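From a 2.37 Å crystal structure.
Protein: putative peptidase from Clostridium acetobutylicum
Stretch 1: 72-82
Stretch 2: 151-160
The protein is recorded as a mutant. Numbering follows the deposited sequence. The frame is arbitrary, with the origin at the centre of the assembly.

Stretch 1 (72-82) NIKDAYVRNSK
Stretch 2, residues 151-160: DDDYEVVIDS

Two extended segments of one chain lie side by side as antiparallel β-strands, 75-79 against 153-160, with their N-to-C directions 174° apart and their axes 4.5 Å apart at closest approach. The register pairs D75 with D159, A76 with I158, Y77 with V157, V78 with V156 and R79 with E155. CA-CA spacings are 5.2, 5.2 and 5.0 Å at the hydrogen-bonded pairs D75-D159, Y77-V157 and R79-E155, and 4.1 and 4.6 Å at the non-hydrogen-bonded pairs A76-I158 and V78-V156. Two of the wide pairs close both ways: Y77 N to V157 O is 2.7 Å and V157 N to Y77 O 2.8 Å; R79 N to E155 O is 2.7 Å and E155 N to R79 O 2.8 Å. At the third, D159 N donates to D75 O (2.8 Å), but the return bond to D159 O comes from K74 N (2.9 Å). This is the mark of a β-bulge: the chain turns a corner at K74 (phi/psi -97/-46), and the register shifts by one before I73 pairs with S160, CA to CA 4.2 Å. Between the amide bonds, the CA-H groups of A76 and V78 approach V157 O (from A76 CA, 3.1 Å) and E155 O (from V78 CA, 3.3 Å).

The side chains of I73, A76, V78, V156, I158 and S160 share one face, largely buried and apolar. I73 (chi1 t, chi2 t) brings CD1 to 4.1 Å from CG2 of I158 (m, t), and A76 CB lies 4.3 Å from I158 CG1. V78 (t) sets CG1 3.7 Å from CD1 of the Y154 ring (chi1 m, chi2 -80°).

The other face, carrying D75, Y77, R79, E155, V157 and D159, is more polar. Y77 (chi1 p, chi2 90°) lays its ring against V157 (t): V157 CB sits over the ring face, 3.8 Å from its centroid, in a CH-pi contact, and V157 CG2 is 3.5 Å from Y77 CE1. R79 (t, t, chi3 -102°) and E155 (t, t, chi3 3°) form a salt bridge, R79 NH1 to E155 OE1 at 2.6 Å, joining opposite charges across a hydrogen-bonded pair. The same E155 oxygen lies at the edge of the Y77 ring.

Beyond R79, D152 (t) points toward stretch 1. Its OD2 accepts a long hydrogen bond from S81 N (3.3 Å), while its OD1 is 2.4 Å from S81 OG.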

# COMPACT_ATOMS: atom_id res chain seq x y z
N ASN A 72 -21.29 2.92 -48.62
CA ASN A 72 -20.26 2.85 -49.66
C ASN A 72 -20.08 4.19 -50.34
O ASN A 72 -21.00 5.00 -50.31
CB ASN A 72 -20.60 1.79 -50.68
CG ASN A 72 -20.24 0.41 -50.19
OD1 ASN A 72 -19.05 0.06 -50.08
ND2 ASN A 72 -21.27 -0.37 -49.83
N ILE A 73 -18.92 4.43 -50.94
CA ILE A 73 -18.67 5.72 -51.57
C ILE A 73 -17.78 5.53 -52.79
O ILE A 73 -16.78 4.83 -52.72
CB ILE A 73 -18.07 6.74 -50.54
CG1 ILE A 73 -17.83 8.13 -51.15
CG2 ILE A 73 -16.79 6.21 -49.89
CD1 ILE A 73 -17.84 9.28 -50.12
N LYS A 74 -18.19 6.13 -53.92
CA LYS A 74 -17.45 6.15 -55.18
C LYS A 74 -16.64 7.45 -55.33
O LYS A 74 -15.47 7.45 -55.70
CB LYS A 74 -18.41 6.02 -56.37
CG LYS A 74 -19.09 4.66 -56.48
CD LYS A 74 -20.20 4.64 -57.54
CE LYS A 74 -21.21 3.50 -57.26
NZ LYS A 74 -22.01 3.68 -55.98
N ASP A 75 -17.26 8.59 -55.06
CA ASP A 75 -16.56 9.85 -55.25
C ASP A 75 -17.27 10.89 -54.43
O ASP A 75 -18.42 10.68 -54.02
CB ASP A 75 -16.60 10.23 -56.75
CG ASP A 75 -15.49 11.21 -57.17
OD1 ASP A 75 -14.60 11.56 -56.38
OD2 ASP A 75 -15.51 11.63 -58.35
N ALA A 76 -16.57 11.98 -54.17
CA ALA A 76 -17.12 13.13 -53.48
C ALA A 76 -16.27 14.33 -53.86
O ALA A 76 -15.04 14.20 -54.01
CB ALA A 76 -17.13 12.93 -52.00
N TYR A 77 -16.91 15.49 -54.04
CA TYR A 77 -16.19 16.73 -54.34
C TYR A 77 -17.07 17.98 -54.22
O TYR A 77 -18.31 17.89 -54.32
CB TYR A 77 -15.53 16.70 -55.73
CG TYR A 77 -16.44 16.29 -56.89
CD1 TYR A 77 -17.19 17.23 -57.61
CD2 TYR A 77 -16.52 14.96 -57.29
CE1 TYR A 77 -18.01 16.83 -58.67
CE2 TYR A 77 -17.31 14.56 -58.34
CZ TYR A 77 -18.06 15.50 -59.03
OH TYR A 77 -18.84 15.06 -60.08
N VAL A 78 -16.41 19.11 -53.95
CA VAL A 78 -17.00 20.44 -54.02
C VAL A 78 -16.24 21.10 -55.18
O VAL A 78 -15.02 21.21 -55.17
CB VAL A 78 -16.80 21.27 -52.74
CG1 VAL A 78 -17.27 22.71 -52.97
CG2 VAL A 78 -17.52 20.62 -51.53
N ARG A 79 -16.98 21.54 -56.19
CA ARG A 79 -16.37 22.10 -57.38
C ARG A 79 -16.82 23.54 -57.56
O ARG A 79 -17.99 23.85 -57.33
CB ARG A 79 -16.81 21.28 -58.57
CG ARG A 79 -16.05 21.53 -59.82
CD ARG A 79 -16.76 20.82 -60.96
NE ARG A 79 -16.10 19.57 -61.36
CZ ARG A 79 -16.74 18.46 -61.72
NH1 ARG A 79 -18.07 18.37 -61.67
NH2 ARG A 79 -16.03 17.39 -62.09
N ASN A 80 -15.92 24.44 -57.96
CA ASN A 80 -16.30 25.84 -58.17
C ASN A 80 -16.73 26.08 -59.64
O ASN A 80 -16.62 25.18 -60.47
CB ASN A 80 -15.18 26.81 -57.72
CG ASN A 80 -13.95 26.76 -58.61
OD1 ASN A 80 -14.00 26.30 -59.76
ND2 ASN A 80 -12.82 27.24 -58.08
N SER A 81 -17.24 27.28 -59.94
CA SER A 81 -17.75 27.63 -61.29
C SER A 81 -16.67 27.57 -62.35
O SER A 81 -16.95 27.28 -63.50
CB SER A 81 -18.34 29.03 -61.33
OG SER A 81 -18.65 29.50 -60.04
N LYS A 82 -15.44 27.86 -61.94
CA LYS A 82 -14.28 27.75 -62.81
C LYS A 82 -13.99 26.27 -63.10
O LYS A 82 -13.07 25.96 -63.86
CB LYS A 82 -13.05 28.43 -62.16
CG LYS A 82 -13.28 29.84 -61.56
N ASP A 151 -16.92 33.40 -52.30
CA ASP A 151 -18.35 33.49 -52.51
C ASP A 151 -18.50 32.96 -53.93
O ASP A 151 -17.76 33.37 -54.82
CB ASP A 151 -18.86 34.93 -52.40
CG ASP A 151 -19.38 35.28 -51.02
OD1 ASP A 151 -18.80 34.82 -50.01
OD2 ASP A 151 -20.40 36.01 -50.94
N ASP A 152 -19.42 32.03 -54.14
CA ASP A 152 -19.51 31.37 -55.43
C ASP A 152 -20.69 30.40 -55.45
O ASP A 152 -21.37 30.24 -54.42
CB ASP A 152 -18.20 30.59 -55.69
CG ASP A 152 -18.00 30.22 -57.15
OD1 ASP A 152 -18.73 30.75 -57.98
OD2 ASP A 152 -17.12 29.40 -57.47
N ASP A 153 -20.95 29.82 -56.62
CA ASP A 153 -21.88 28.71 -56.75
C ASP A 153 -21.01 27.49 -56.92
O ASP A 153 -20.17 27.40 -57.83
CB ASP A 153 -22.86 28.85 -57.93
CG ASP A 153 -24.06 29.73 -57.60
OD1 ASP A 153 -24.75 29.47 -56.59
OD2 ASP A 153 -24.30 30.69 -58.37
N TYR A 154 -21.19 26.55 -56.00
CA TYR A 154 -20.40 25.36 -55.96
C TYR A 154 -21.26 24.16 -56.29
O TYR A 154 -22.38 24.07 -55.83
CB TYR A 154 -19.79 25.19 -54.56
CG TYR A 154 -18.70 26.19 -54.21
CD1 TYR A 154 -17.40 26.01 -54.67
CD2 TYR A 154 -18.97 27.30 -53.41
CE1 TYR A 154 -16.39 26.91 -54.36
CE2 TYR A 154 -17.96 28.21 -53.07
CZ TYR A 154 -16.67 28.01 -53.56
OH TYR A 154 -15.65 28.90 -53.25
N GLU A 155 -20.73 23.26 -57.12
CA GLU A 155 -21.33 21.95 -57.32
C GLU A 155 -20.84 21.07 -56.16
O GLU A 155 -19.63 20.98 -55.90
CB GLU A 155 -20.89 21.33 -58.65
CG GLU A 155 -21.80 20.19 -59.13
CD GLU A 155 -21.22 19.39 -60.30
OE1 GLU A 155 -20.09 19.68 -60.73
OE2 GLU A 155 -21.89 18.46 -60.77
N VAL A 156 -21.78 20.46 -55.45
CA VAL A 156 -21.50 19.63 -54.30
C VAL A 156 -21.98 18.23 -54.58
O VAL A 156 -23.18 17.99 -54.72
CB VAL A 156 -22.21 20.17 -53.06
CG1 VAL A 156 -21.89 19.30 -51.82
CG2 VAL A 156 -21.83 21.64 -52.84
N VAL A 157 -21.03 17.30 -54.66
CA VAL A 157 -21.30 15.92 -54.98
C VAL A 157 -20.71 14.98 -53.93
O VAL A 157 -19.51 15.03 -53.65
CB VAL A 157 -20.68 15.54 -56.36
CG1 VAL A 157 -20.85 14.06 -56.62
CG2 VAL A 157 -21.28 16.36 -57.47
N ILE A 158 -21.57 14.17 -53.32
CA ILE A 158 -21.14 13.01 -52.55
C ILE A 158 -21.88 11.82 -53.18
O ILE A 158 -23.08 11.64 -52.96
CB ILE A 158 -21.50 13.07 -51.04
CG1 ILE A 158 -20.82 14.26 -50.35
CG2 ILE A 158 -21.09 11.78 -50.36
CD1 ILE A 158 -21.33 14.52 -48.90
N ASP A 159 -21.15 11.02 -53.95
CA ASP A 159 -21.69 9.84 -54.63
C ASP A 159 -21.53 8.64 -53.72
O ASP A 159 -20.56 7.87 -53.84
CB ASP A 159 -20.96 9.61 -55.96
CG ASP A 159 -21.59 8.50 -56.79
OD1 ASP A 159 -22.70 8.05 -56.42
OD2 ASP A 159 -20.97 8.09 -57.80
N SER A 160 -22.49 8.47 -52.81
CA SER A 160 -22.46 7.41 -51.81
C SER A 160 -23.75 6.61 -51.82
O SER A 160 -24.68 6.97 -52.53
CB SER A 160 -22.27 8.04 -50.41
OG SER A 160 -23.28 8.99 -50.12